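Local structure of uricase (Arthrobacter globiformis, 2YZC) at residues G160-G165 with E176-I181. The protein catalyses the oxidation of uric acid to 5-hydroxyisourate, which is processed further to (S)-allantoin. Residues are numbered along the deposited sequence; the frame is centred on the assembly and turned at random.
With 1AL (allantoate ion), chain I.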
# COMPACT_ATOMS: atom_id res chain seq x y z
N GLY A 160 -12.76 22.61 19.32
CA GLY A 160 -12.70 21.98 20.62
C GLY A 160 -11.32 21.39 20.87
O GLY A 160 -11.15 20.39 21.58
N SER A 161 -10.32 22.02 20.26
CA SER A 161 -8.93 21.59 20.41
C SER A 161 -8.04 22.82 20.40
O SER A 161 -8.18 23.70 19.55
CB SER A 161 -8.53 20.64 19.27
OG SER A 161 -7.14 20.35 19.32
N GLU A 162 -7.13 22.87 21.37
CA GLU A 162 -6.19 23.98 21.51
C GLU A 162 -4.79 23.42 21.75
O GLU A 162 -4.63 22.24 22.06
CB GLU A 162 -6.54 24.84 22.73
CG GLU A 162 -7.95 25.35 22.81
CD GLU A 162 -8.19 26.17 24.08
OE1 GLU A 162 -7.30 26.97 24.45
OE2 GLU A 162 -9.27 26.02 24.69
N PHE A 163 -3.79 24.27 21.61
CA PHE A 163 -2.42 23.88 21.90
C PHE A 163 -1.58 25.12 22.13
O PHE A 163 -1.20 25.82 21.19
CB PHE A 163 -1.79 23.03 20.79
CG PHE A 163 -0.47 22.42 21.20
CD1 PHE A 163 -0.38 21.67 22.38
CD2 PHE A 163 0.67 22.61 20.44
CE1 PHE A 163 0.84 21.13 22.79
CE2 PHE A 163 1.90 22.07 20.84
CZ PHE A 163 1.98 21.32 22.02
N HIS A 164 -1.30 25.38 23.40
CA HIS A 164 -0.53 26.54 23.80
C HIS A 164 0.20 26.26 25.11
O HIS A 164 0.00 25.21 25.73
CB HIS A 164 -1.47 27.74 23.95
CG HIS A 164 -2.69 27.45 24.77
ND1 HIS A 164 -2.64 27.21 26.12
CD2 HIS A 164 -3.99 27.34 24.41
CE1 HIS A 164 -3.86 26.95 26.57
NE2 HIS A 164 -4.70 27.02 25.55
N GLY A 165 1.04 27.20 25.53
CA GLY A 165 1.77 27.01 26.77
C GLY A 165 2.99 26.11 26.66
O GLY A 165 3.56 25.72 27.67
N GLU A 176 1.06 29.60 19.19
CA GLU A 176 0.03 29.12 20.09
C GLU A 176 -1.33 29.26 19.41
O GLU A 176 -1.51 30.13 18.57
CB GLU A 176 0.02 29.94 21.38
CG GLU A 176 1.26 29.78 22.24
CD GLU A 176 1.09 30.44 23.60
OE1 GLU A 176 1.12 31.69 23.67
OE2 GLU A 176 0.91 29.72 24.60
N THR A 177 -2.27 28.40 19.77
CA THR A 177 -3.60 28.47 19.18
C THR A 177 -4.68 27.96 20.13
O THR A 177 -4.44 27.07 20.94
CB THR A 177 -3.68 27.65 17.87
OG1 THR A 177 -4.99 27.79 17.30
CG2 THR A 177 -3.41 26.18 18.14
N THR A 178 -5.87 28.55 20.04
CA THR A 178 -6.99 28.14 20.88
C THR A 178 -8.09 27.50 20.05
O THR A 178 -9.18 27.23 20.56
CB THR A 178 -7.59 29.33 21.67
OG1 THR A 178 -8.08 30.31 20.75
CG2 THR A 178 -6.54 29.95 22.58
N ASP A 179 -7.81 27.27 18.77
CA ASP A 179 -8.79 26.65 17.88
C ASP A 179 -8.07 25.98 16.71
O ASP A 179 -7.55 26.65 15.81
CB ASP A 179 -9.77 27.70 17.33
CG ASP A 179 -11.04 27.07 16.74
OD1 ASP A 179 -11.01 25.87 16.39
OD2 ASP A 179 -12.06 27.79 16.62
N ARG A 180 -8.04 24.65 16.72
CA ARG A 180 -7.40 23.90 15.65
C ARG A 180 -8.16 22.60 15.46
O ARG A 180 -8.99 22.23 16.29
CB ARG A 180 -5.94 23.58 16.01
CG ARG A 180 -5.78 22.57 17.17
CD ARG A 180 -4.33 22.17 17.41
NE ARG A 180 -4.22 21.15 18.46
CZ ARG A 180 -3.11 20.50 18.78
NH1 ARG A 180 -1.97 20.76 18.15
NH2 ARG A 180 -3.13 19.57 19.73
N ILE A 181 -7.89 21.93 14.35
CA ILE A 181 -8.51 20.64 14.08
C ILE A 181 -7.65 19.61 14.80
O ILE A 181 -6.44 19.79 14.95
CB ILE A 181 -8.51 20.31 12.56
CG1 ILE A 181 -9.63 21.08 11.85
CG2 ILE A 181 -8.68 18.81 12.33
CD1 ILE A 181 -9.70 20.82 10.35
C1 1AL I . 0.22 18.05 20.84
O2 1AL I . -0.82 17.80 21.47
N3 1AL I . 1.46 17.71 21.29
N4 1AL I . 0.01 18.69 19.62
C5 1AL I . 1.27 17.06 17.92
O6 1AL I . 0.75 16.08 18.48
O7 1AL I . 1.87 17.04 16.84
C8 1AL I . 0.91 18.47 18.49
C9 1AL I . 2.96 19.76 18.13
O10 1AL I . 3.62 20.24 17.18
N11 1AL I . 3.55 19.26 19.26
N12 1AL I . 1.61 19.69 18.11
O HOH W 1 -11.15 25.27 20.10
O HOH W 2 -5.40 19.58 21.38
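The guanidinium of Arg180 lies nearly parallel to the ring of Phe163, with planes 13° apart, yet it is CB of Phe163 that sits over the guanidinium centre, 3.4 Å above its plane. The ring itself reaches on past the arginine and lays one face against the bound allantoate. CG of Phe163 is anti to the backbone N (chi1 -169°), which carries the ring toward the ligand. Ser161 OG meets Arg180 NE at the edge of the guanidinium, close to its plane, and accepts a bond of 3.1 Å. Arg180 NH2 donates to water 2, which also bonds to Ser161 OG and Glu162 O. The same NH2 makes a weak hydrogen bond to allantoate O2 at 3.4 Å. An alanine in place of Arg180 would probably leave Ser161 OG and water 2 without their arginine partner, and allantoate O2 without its weak bond. The two backbones run antiparallel and share a single hydrogen-bonded bridge pair, Phe163 with Thr177. Phe163 N donates to Thr177 O at 3.0 Å, and Thr177 N returns a bond to Phe163 O. At the far end, Gly165 N donates to the anti lone pair of Glu176 OE2 at 2.7 Å. Allantoate also hydrogen-bonds to Asn249 and to Thr67 of a neighbouring subunit. This is the uricase active site at a subunit interface, where a phenylalanine lays its ring face against the bound molecule beside an arginine.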